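Local coordinates for protein papillomavirus transcription factor E2 (Human papillomavirus type 18, PDB 1QQH) that regulates viral transcription through this activation domain and, as in other papillomavirus E2 proteins, probably takes part in viral DNA replication, at residues E25-Q30 / H43-G48; M64-W69 / I105-E110; T86-R91 / W120-G125. The protein carries 1 engineered substitution. One frame throughout, in Å; residues are numbered along the deposited sequence.

Contact 1: residues E25-Q30 / H43-G48; sequences EDWTLQ and HCFKKG
Lys47 reaches from the β-sheet to the loop of Glu25, Asp26 and Trp27, joining the helical part of the E2 activation domain to its antiparallel sheet. The lysine stands on strand 45-56, and the loop follows helix 3-19. From CB, which points toward the loop, the side chain starts with CG anti to the carbonyl carbon (chi1 -61°), and Lys47 CG comes within 4.2 Å of Trp27 CZ3. Lys47 CD follows at 3.8 Å from Trp27 CZ3. A bend at chi3 (-73°) then brings CE over the six-membered ring, a CH-pi contact of 3.9 Å from Lys47 CE to the Trp27 ring centroid. Lys47 NZ sits over the same face, 3.6 Å from the centroid of the Trp27 six-membered ring and only 11° off the ring normal, in a cation-pi interaction.

Lysine suits the place because its long apolar shaft can cross the indole at about a right angle while the ammonium, still over the ring, meets two oxygens. Lys47 NZ donates to the backbone Asp26 O at 2.9 Å. It also forms a salt bridge with Glu25 OE1 at 3.1 Å, reaching that oxygen from above the carboxylate plane. Ring, carbonyl and carboxylate thus grip one nitrogen, an arrangement that would be expected to stabilise its positive charge.

Glu25 has further partners: OE1 bonds to Tyr73 OH, while OE2 forms a salt bridge with Lys83 and accepts a hydrogen bond from Ser144 N. Trp27 NE1 donates to Tyr22 O, and the indole packs on Leu29 of the second subunit, which places the contact close to the dimer interface. The Phe45 side chain packs on Ala13, Leu14 and Leu17 of helix 3-19, while Phe45 CB touches Trp27 CZ3 at 4.0 Å.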
loop_
_atom_site.group_PDB
_atom_site.type_symbol
_atom_site.label_atom_id
_atom_site.label_comp_id
_atom_site.label_asym_id
_atom_site.label_seq_id
_atom_site.Cartn_x
_atom_site.Cartn_y
_atom_site.Cartn_z
ATOM N N GLU A 25 -2.798 -10.501 2.971
ATOM C CA GLU A 25 -4.115 -10.117 2.473
ATOM C C GLU A 25 -3.979 -9.066 1.388
ATOM O O GLU A 25 -2.908 -8.478 1.207
ATOM C CB GLU A 25 -4.987 -9.545 3.592
ATOM C CG GLU A 25 -5.243 -10.483 4.756
ATOM C CD GLU A 25 -6.159 -9.859 5.799
ATOM O OE1 GLU A 25 -6.060 -8.631 6.010
ATOM O OE2 GLU A 25 -6.962 -10.596 6.409
ATOM N N ASP A 26 -5.063 -8.841 0.658
ATOM C CA ASP A 26 -5.043 -7.830 -0.370
ATOM C C ASP A 26 -5.139 -6.472 0.314
ATOM O O ASP A 26 -5.970 -6.267 1.190
ATOM C CB ASP A 26 -6.211 -7.998 -1.337
ATOM C CG ASP A 26 -6.067 -9.223 -2.214
ATOM O OD1 ASP A 26 -4.928 -9.528 -2.639
ATOM O OD2 ASP A 26 -7.099 -9.878 -2.495
ATOM N N TRP A 27 -4.255 -5.564 -0.073
ATOM C CA TRP A 27 -4.255 -4.220 0.463
ATOM C C TRP A 27 -4.154 -3.280 -0.722
ATOM O O TRP A 27 -3.157 -3.287 -1.450
ATOM C CB TRP A 27 -3.068 -3.995 1.393
ATOM C CG TRP A 27 -3.137 -4.802 2.630
ATOM C CD1 TRP A 27 -2.595 -6.038 2.835
ATOM C CD2 TRP A 27 -3.839 -4.466 3.835
ATOM N NE1 TRP A 27 -2.915 -6.494 4.092
ATOM C CE2 TRP A 27 -3.678 -5.550 4.728
ATOM C CE3 TRP A 27 -4.590 -3.358 4.245
ATOM C CZ2 TRP A 27 -4.239 -5.558 6.005
ATOM C CZ3 TRP A 27 -5.152 -3.367 5.520
ATOM C CH2 TRP A 27 -4.971 -4.465 6.384
ATOM N N THR A 28 -5.196 -2.485 -0.929
ATOM C CA THR A 28 -5.208 -1.534 -2.031
ATOM C C THR A 28 -4.501 -0.265 -1.583
ATOM O O THR A 28 -4.207 -0.096 -0.398
ATOM C CB THR A 28 -6.641 -1.175 -2.433
ATOM O OG1 THR A 28 -7.303 -0.570 -1.316
ATOM C CG2 THR A 28 -7.394 -2.419 -2.860
ATOM N N LEU A 29 -4.209 0.614 -2.535
ATOM C CA LEU A 29 -3.567 1.879 -2.221
ATOM C C LEU A 29 -4.523 2.664 -1.335
ATOM O O LEU A 29 -4.111 3.332 -0.393
ATOM C CB LEU A 29 -3.273 2.643 -3.510
ATOM C CG LEU A 29 -2.238 1.914 -4.368
ATOM C CD1 LEU A 29 -2.150 2.520 -5.764
ATOM C CD2 LEU A 29 -0.895 1.986 -3.649
ATOM N N GLN A 30 -5.813 2.555 -1.632
ATOM C CA GLN A 30 -6.847 3.238 -0.861
ATOM C C GLN A 30 -6.823 2.795 0.607
ATOM O O GLN A 30 -6.852 3.633 1.512
ATOM C CB GLN A 30 -8.226 2.966 -1.483
ATOM C CG GLN A 30 -9.397 3.487 -0.665
ATOM C CD GLN A 30 -10.742 3.300 -1.358
ATOM O OE1 GLN A 30 -11.096 4.042 -2.288
ATOM N NE2 GLN A 30 -11.499 2.302 -0.909
ATOM N N HIS A 43 -5.881 5.507 13.810
ATOM C CA HIS A 43 -4.779 4.655 14.244
ATOM C C HIS A 43 -5.064 3.194 13.943
ATOM O O HIS A 43 -4.435 2.306 14.513
ATOM C CB HIS A 43 -4.530 4.819 15.748
ATOM C CG HIS A 43 -3.987 6.162 16.126
ATOM N ND1 HIS A 43 -3.878 6.577 17.437
ATOM C CD2 HIS A 43 -3.508 7.175 15.367
ATOM C CE1 HIS A 43 -3.354 7.790 17.468
ATOM N NE2 HIS A 43 -3.120 8.176 16.225
ATOM N N CYS A 44 -6.021 2.947 13.058
ATOM C CA CYS A 44 -6.380 1.588 12.669
ATOM C C CYS A 44 -6.464 1.485 11.155
ATOM O O CYS A 44 -6.553 2.491 10.460
ATOM C CB CYS A 44 -7.756 1.207 13.210
ATOM S SG CYS A 44 -7.930 1.092 14.980
ATOM N N PHE A 45 -6.418 0.264 10.645
ATOM C CA PHE A 45 -6.598 0.057 9.220
ATOM C C PHE A 45 -7.968 -0.605 9.172
ATOM O O PHE A 45 -8.393 -1.244 10.132
ATOM C CB PHE A 45 -5.510 -0.856 8.625
ATOM C CG PHE A 45 -4.161 -0.187 8.511
ATOM C CD1 PHE A 45 -3.119 -0.517 9.379
ATOM C CD2 PHE A 45 -3.955 0.823 7.582
ATOM C CE1 PHE A 45 -1.896 0.162 9.322
ATOM C CE2 PHE A 45 -2.741 1.501 7.519
ATOM C CZ PHE A 45 -1.712 1.170 8.392
ATOM N N LYS A 46 -8.688 -0.418 8.083
ATOM C CA LYS A 46 -9.999 -1.022 7.982
ATOM C C LYS A 46 -10.368 -1.284 6.534
ATOM O O LYS A 46 -9.974 -0.548 5.634
ATOM C CB LYS A 46 -11.051 -0.129 8.655
ATOM C CG LYS A 46 -10.969 1.359 8.322
ATOM C CD LYS A 46 -10.042 2.093 9.266
ATOM C CE LYS A 46 -10.144 3.593 9.078
ATOM N NZ LYS A 46 -9.169 4.321 9.941
ATOM N N LYS A 47 -11.118 -2.351 6.322
ATOM C CA LYS A 47 -11.534 -2.738 4.998
ATOM C C LYS A 47 -12.951 -3.261 5.068
ATOM O O LYS A 47 -13.425 -3.651 6.135
ATOM C CB LYS A 47 -10.610 -3.834 4.451
ATOM C CG LYS A 47 -9.164 -3.400 4.321
ATOM C CD LYS A 47 -8.315 -4.457 3.622
ATOM C CE LYS A 47 -8.055 -5.660 4.508
ATOM N NZ LYS A 47 -7.087 -6.587 3.859
ATOM N N GLY A 48 -13.621 -3.263 3.924
ATOM C CA GLY A 48 -14.980 -3.761 3.863
ATOM C C GLY A 48 -16.001 -2.829 4.472
ATOM O O GLY A 48 -16.773 -3.222 5.343
#

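Contact 2: residues M64-W69 / I105-E110; sequences MTYVAW and IEFKSE
Tyr66 on strand 63-75 fits its ring among Ile105, Phe107 and Glu110, where strand 105-106 runs straight into the short helix 107-111. The contact packs this strand-to-helix junction against the antiparallel sheet of the E2 activation domain. Its tight part is around the tyrosine ring. Phe107 CE2 lies over one face, offset toward the rim and 3.7 Å from Tyr66 CD1; the two ring planes are inclined at 52°, neither stacked nor perpendicular. Ile105 CD1 closes in obliquely, only 3.3 Å from Tyr66 CD2. A tyrosine suits this position because its flat apolar ring offers one face to Phe107 CE2 and carbon to Ile105 CD1. Phe107 also touches Val54 of strand 45-56 and Val122 of strand 120-124.

The Tyr66 and Glu110 side chains reach toward each other tip to tip, though the exact fit there is doubtful. The glutamate chain bends at chi2 (74°), which sets CD; as modelled, Glu110 OE2 lies at the ring edge, in its plane, 3.4 Å from Tyr66 CE2, and the carboxylate stands nearly upright to the ring.

The packing is looser toward Met64, a partly exposed residue whose flexible thioether chain crosses Glu110 at about a right angle and touches it through CE alone, 3.7 Å from Glu110 OE2. On the helix side, Glu106 occupies the N-cap position. Its carbonyl starts the first helical turn and accepts twice: Glu110 N lies 3.1 Å from Glu106 O, and Ser109 OG donates to Glu106 O at 3.2 Å.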
loop_
_atom_site.group_PDB
_atom_site.type_symbol
_atom_site.label_atom_id
_atom_site.label_comp_id
_atom_site.label_asym_id
_atom_site.label_seq_id
_atom_site.Cartn_x
_atom_site.Cartn_y
_atom_site.Cartn_z
ATOM N N MET A 64 -28.996 9.982 8.666
ATOM C CA MET A 64 -27.538 9.995 8.639
ATOM C C MET A 64 -26.965 8.624 8.294
ATOM O O MET A 64 -27.509 7.588 8.683
ATOM C CB MET A 64 -26.975 10.447 9.987
ATOM C CG MET A 64 -26.856 11.956 10.132
ATOM S SD MET A 64 -25.664 12.656 8.954
ATOM C CE MET A 64 -24.238 12.978 10.043
ATOM N N THR A 65 -25.860 8.628 7.559
ATOM C CA THR A 65 -25.201 7.396 7.167
ATOM C C THR A 65 -23.814 7.308 7.782
ATOM O O THR A 65 -23.125 8.319 7.920
ATOM C CB THR A 65 -25.071 7.292 5.637
ATOM O OG1 THR A 65 -26.366 7.082 5.062
ATOM C CG2 THR A 65 -24.180 6.127 5.256
ATOM N N TYR A 66 -23.427 6.098 8.177
ATOM C CA TYR A 66 -22.111 5.853 8.751
ATOM C C TYR A 66 -21.534 4.587 8.161
ATOM O O TYR A 66 -22.262 3.745 7.633
ATOM C CB TYR A 66 -22.171 5.701 10.264
ATOM C CG TYR A 66 -22.826 6.859 10.942
ATOM C CD1 TYR A 66 -24.214 6.909 11.078
ATOM C CD2 TYR A 66 -22.076 7.939 11.394
ATOM C CE1 TYR A 66 -24.832 7.994 11.635
ATOM C CE2 TYR A 66 -22.696 9.044 11.960
ATOM C CZ TYR A 66 -24.076 9.057 12.071
ATOM O OH TYR A 66 -24.715 10.141 12.591
ATOM N N VAL A 67 -20.219 4.448 8.257
ATOM C CA VAL A 67 -19.563 3.277 7.709
ATOM C C VAL A 67 -19.087 2.336 8.794
ATOM O O VAL A 67 -18.335 2.727 9.689
ATOM C CB VAL A 67 -18.349 3.664 6.828
ATOM C CG1 VAL A 67 -17.640 2.400 6.327
ATOM C CG2 VAL A 67 -18.809 4.505 5.649
ATOM N N ALA A 68 -19.545 1.092 8.707
ATOM C CA ALA A 68 -19.148 0.048 9.644
ATOM C C ALA A 68 -18.179 -0.835 8.862
ATOM O O ALA A 68 -18.556 -1.450 7.867
ATOM C CB ALA A 68 -20.357 -0.757 10.074
ATOM N N TRP A 69 -16.935 -0.890 9.308
ATOM C CA TRP A 69 -15.916 -1.676 8.624
ATOM C C TRP A 69 -15.975 -3.175 8.913
ATOM O O TRP A 69 -15.964 -3.593 10.066
ATOM C CB TRP A 69 -14.545 -1.120 8.987
ATOM C CG TRP A 69 -14.447 0.362 8.727
ATOM C CD1 TRP A 69 -14.561 1.372 9.642
ATOM C CD2 TRP A 69 -14.248 0.994 7.455
ATOM N NE1 TRP A 69 -14.443 2.588 9.018
ATOM C CE2 TRP A 69 -14.253 2.386 7.676
ATOM C CE3 TRP A 69 -14.064 0.515 6.150
ATOM C CZ2 TRP A 69 -14.087 3.307 6.641
ATOM C CZ3 TRP A 69 -13.896 1.433 5.117
ATOM C CH2 TRP A 69 -13.909 2.815 5.372
ATOM N N ILE A 105 -17.883 5.925 17.161
ATOM C CA ILE A 105 -19.052 6.726 16.805
ATOM C C ILE A 105 -20.124 6.436 17.848
ATOM O O ILE A 105 -20.512 5.288 18.049
ATOM C CB ILE A 105 -19.631 6.404 15.417
ATOM C CG1 ILE A 105 -18.729 6.982 14.325
ATOM C CG2 ILE A 105 -21.006 7.029 15.287
ATOM C CD1 ILE A 105 -19.348 7.001 12.950
ATOM N N GLU A 106 -20.571 7.483 18.533
ATOM C CA GLU A 106 -21.600 7.364 19.556
ATOM C C GLU A 106 -22.844 8.021 18.973
ATOM O O GLU A 106 -22.842 9.216 18.664
ATOM C CB GLU A 106 -21.154 8.088 20.825
ATOM C CG GLU A 106 -19.915 7.482 21.476
ATOM C CD GLU A 106 -20.249 6.348 22.430
ATOM O OE1 GLU A 106 -21.379 5.820 22.363
ATOM O OE2 GLU A 106 -19.381 5.976 23.250
ATOM N N PHE A 107 -23.898 7.233 18.805
ATOM C CA PHE A 107 -25.133 7.738 18.233
ATOM C C PHE A 107 -25.879 8.716 19.138
ATOM O O PHE A 107 -26.707 9.488 18.658
ATOM C CB PHE A 107 -26.037 6.568 17.835
ATOM C CG PHE A 107 -25.524 5.779 16.643
ATOM C CD1 PHE A 107 -25.843 4.430 16.491
ATOM C CD2 PHE A 107 -24.743 6.396 15.662
ATOM C CE1 PHE A 107 -25.395 3.700 15.381
ATOM C CE2 PHE A 107 -24.290 5.677 14.552
ATOM C CZ PHE A 107 -24.619 4.322 14.412
ATOM N N LYS A 108 -25.594 8.696 20.438
ATOM C CA LYS A 108 -26.264 9.623 21.338
ATOM C C LYS A 108 -25.723 11.025 21.102
ATOM O O LYS A 108 -26.476 11.993 21.044
ATOM C CB LYS A 108 -26.049 9.250 22.799
ATOM C CG LYS A 108 -26.686 10.259 23.747
ATOM C CD LYS A 108 -26.610 9.830 25.203
ATOM C CE LYS A 108 -27.367 10.809 26.100
ATOM N NZ LYS A 108 -27.266 10.474 27.548
ATOM N N SER A 109 -24.412 11.129 20.957
ATOM C CA SER A 109 -23.793 12.420 20.728
ATOM C C SER A 109 -24.191 12.886 19.336
ATOM O O SER A 109 -24.313 14.078 19.070
ATOM C CB SER A 109 -22.269 12.303 20.829
ATOM O OG SER A 109 -21.694 12.059 19.558
ATOM N N GLU A 110 -24.404 11.929 18.451
ATOM C CA GLU A 110 -24.784 12.222 17.082
ATOM C C GLU A 110 -26.219 12.733 16.995
ATOM O O GLU A 110 -26.555 13.519 16.106
ATOM C CB GLU A 110 -24.649 10.962 16.247
ATOM C CG GLU A 110 -24.428 11.213 14.803
ATOM C CD GLU A 110 -23.026 11.706 14.491
ATOM O OE1 GLU A 110 -22.142 11.657 15.372
ATOM O OE2 GLU A 110 -22.808 12.135 13.344
#

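Contact 3: residues T86-R91 / W120-G125; sequences TCVSHR and WEVHFG
An offset stack of His90 on Trp120, locked by two hydrogen bonds, fastens the turn after strand 81-89 to the start of strand 120-124. The imidazole and the five-membered ring of the indole lie 11° from parallel, with His90 CE1 3.3 Å from Trp120 CE2. Trp120 NE1 donates to His90 O at 2.8 Å, the oxygen lying in the indole plane. In return His90 NE2 donates to Trp120 O at 2.9 Å, from above the carbonyl plane. Each residue therefore gives a ring N-H to the other's backbone, which fixes the rotation of both rings. Trp120 CG sits in the crowded position between backbone N and carbonyl carbon (chi1 70°).

The two strands belong to one curled antiparallel sheet but face each other through side chains. The axes of segments 87-89 and 120-124 come within 8.2 Å, with 146° between their N-to-C directions, roughly antiparallel. Beta-branched valines suit the buried part. Val88 CG1 meets Val122 CG1 at 4.0 Å, and Val52 of strand 45-56 packs against Val88 and Phe124. Val88 CG2 sits over the face of the Phe124 ring in a CH-pi contact, 3.6 Å from Phe124 CE1.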
loop_
_atom_site.group_PDB
_atom_site.type_symbol
_atom_site.label_atom_id
_atom_site.label_comp_id
_atom_site.label_asym_id
_atom_site.label_seq_id
_atom_site.Cartn_x
_atom_site.Cartn_y
_atom_site.Cartn_z
ATOM N N THR A 86 -16.472 -4.828 13.083
ATOM C CA THR A 86 -17.068 -3.625 13.625
ATOM C C THR A 86 -18.440 -4.065 14.101
ATOM O O THR A 86 -19.122 -4.829 13.420
ATOM C CB THR A 86 -17.243 -2.528 12.564
ATOM O OG1 THR A 86 -16.021 -1.797 12.431
ATOM C CG2 THR A 86 -18.359 -1.575 12.967
ATOM N N CYS A 87 -18.833 -3.609 15.280
ATOM C CA CYS A 87 -20.134 -3.956 15.807
ATOM C C CYS A 87 -21.053 -2.756 15.737
ATOM O O CYS A 87 -20.672 -1.641 16.093
ATOM C CB CYS A 87 -20.016 -4.442 17.245
ATOM S SG CYS A 87 -19.190 -6.026 17.374
ATOM N N VAL A 88 -22.265 -3.009 15.268
ATOM C CA VAL A 88 -23.283 -1.989 15.112
ATOM C C VAL A 88 -24.401 -2.178 16.135
ATOM O O VAL A 88 -25.207 -3.098 16.009
ATOM C CB VAL A 88 -23.900 -2.059 13.694
ATOM C CG1 VAL A 88 -24.921 -0.958 13.507
ATOM C CG2 VAL A 88 -22.801 -1.968 12.642
ATOM N N SER A 89 -24.451 -1.312 17.141
ATOM C CA SER A 89 -25.505 -1.391 18.152
ATOM C C SER A 89 -26.294 -0.088 18.120
ATOM O O SER A 89 -25.952 0.826 17.377
ATOM C CB SER A 89 -24.908 -1.559 19.543
ATOM O OG SER A 89 -24.250 -0.369 19.945
ATOM N N HIS A 90 -27.340 -0.004 18.933
ATOM C CA HIS A 90 -28.156 1.203 18.996
ATOM C C HIS A 90 -27.321 2.323 19.616
ATOM O O HIS A 90 -27.563 3.497 19.364
ATOM C CB HIS A 90 -29.417 0.944 19.828
ATOM C CG HIS A 90 -30.354 2.110 19.888
ATOM N ND1 HIS A 90 -30.305 3.053 20.894
ATOM C CD2 HIS A 90 -31.342 2.504 19.051
ATOM C CE1 HIS A 90 -31.222 3.978 20.671
ATOM N NE2 HIS A 90 -31.864 3.670 19.559
ATOM N N ARG A 91 -26.321 1.951 20.411
ATOM C CA ARG A 91 -25.453 2.938 21.042
ATOM C C ARG A 91 -24.427 3.557 20.079
ATOM O O ARG A 91 -24.009 4.702 20.260
ATOM C CB ARG A 91 -24.716 2.319 22.234
ATOM C CG ARG A 91 -23.631 3.234 22.788
ATOM C CD ARG A 91 -22.944 2.686 24.028
ATOM N NE ARG A 91 -21.731 3.449 24.312
ATOM C CZ ARG A 91 -20.888 3.188 25.305
ATOM N NH1 ARG A 91 -21.121 2.175 26.130
ATOM N NH2 ARG A 91 -19.803 3.935 25.466
ATOM N N TRP A 120 -33.592 7.800 18.214
ATOM C CA TRP A 120 -33.041 7.460 16.912
ATOM C C TRP A 120 -33.213 5.976 16.653
ATOM O O TRP A 120 -33.348 5.182 17.584
ATOM C CB TRP A 120 -31.564 7.863 16.824
ATOM C CG TRP A 120 -30.639 7.041 17.656
ATOM C CD1 TRP A 120 -30.037 5.868 17.298
ATOM C CD2 TRP A 120 -30.200 7.328 18.986
ATOM N NE1 TRP A 120 -29.248 5.413 18.320
ATOM C CE2 TRP A 120 -29.330 6.287 19.370
ATOM C CE3 TRP A 120 -30.461 8.365 19.894
ATOM C CZ2 TRP A 120 -28.716 6.249 20.621
ATOM C CZ3 TRP A 120 -29.855 8.328 21.137
ATOM C CH2 TRP A 120 -28.989 7.274 21.491
ATOM N N GLU A 121 -33.214 5.614 15.376
ATOM C CA GLU A 121 -33.385 4.231 14.961
ATOM C C GLU A 121 -32.196 3.832 14.092
ATOM O O GLU A 121 -31.814 4.568 13.186
ATOM C CB GLU A 121 -34.682 4.116 14.165
ATOM C CG GLU A 121 -35.409 2.795 14.297
ATOM C CD GLU A 121 -36.741 2.803 13.564
ATOM O OE1 GLU A 121 -36.739 2.847 12.309
ATOM O OE2 GLU A 121 -37.789 2.779 14.243
ATOM N N VAL A 122 -31.616 2.670 14.364
ATOM C CA VAL A 122 -30.464 2.200 13.599
ATOM C C VAL A 122 -30.809 1.064 12.642
ATOM O O VAL A 122 -31.417 0.064 13.035
ATOM C CB VAL A 122 -29.332 1.707 14.534
ATOM C CG1 VAL A 122 -28.109 1.366 13.719
ATOM C CG2 VAL A 122 -29.004 2.769 15.571
ATOM N N HIS A 123 -30.415 1.222 11.383
ATOM C CA HIS A 123 -30.656 0.207 10.373
ATOM C C HIS A 123 -29.334 -0.253 9.775
ATOM O O HIS A 123 -28.497 0.560 9.388
ATOM C CB HIS A 123 -31.547 0.748 9.251
ATOM C CG HIS A 123 -32.952 1.044 9.675
ATOM N ND1 HIS A 123 -33.971 1.250 8.771
ATOM C CD2 HIS A 123 -33.506 1.179 10.903
ATOM C CE1 HIS A 123 -35.093 1.497 9.423
ATOM N NE2 HIS A 123 -34.839 1.458 10.718
ATOM N N PHE A 124 -29.142 -1.563 9.710
ATOM C CA PHE A 124 -27.926 -2.111 9.136
ATOM C C PHE A 124 -28.357 -3.078 8.051
ATOM O O PHE A 124 -28.743 -4.215 8.333
ATOM C CB PHE A 124 -27.105 -2.850 10.192
ATOM C CG PHE A 124 -25.705 -3.183 9.747
ATOM C CD1 PHE A 124 -24.926 -4.076 10.476
ATOM C CD2 PHE A 124 -25.160 -2.600 8.608
ATOM C CE1 PHE A 124 -23.626 -4.382 10.079
ATOM C CE2 PHE A 124 -23.859 -2.901 8.202
ATOM C CZ PHE A 124 -23.093 -3.794 8.938
ATOM N N GLY A 125 -28.297 -2.617 6.806
ATOM C CA GLY A 125 -28.709 -3.456 5.702
ATOM C C GLY A 125 -30.206 -3.662 5.770
ATOM O O GLY A 125 -30.975 -2.701 5.718
#

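In the fold
Contacts 2 and 3 are neighbours on the same side of the chain's centre, their centres about 8 Å apart, and their segments alternate along the sequence. They are joined directly: Arg91 NH2 makes a salt bridge to Glu106 OE2 at 3.0 Å, and Phe107 N probably bonds to Arg91 O at 2.9 Å. Phe107 CB also packs on Trp120 NE1 at 3.4 Å. Contact 1 lies across the chain's centre, about 20 Å from contact 2 and about 23 Å from contact 3, centre to centre. It still touches contact 2, because strands 45-56 and 63-75 are paired: Lys46 CG rests 3.4 Å from Trp69 CD2. One sheet thus runs from the helical, subunit-facing end to the other two contacts.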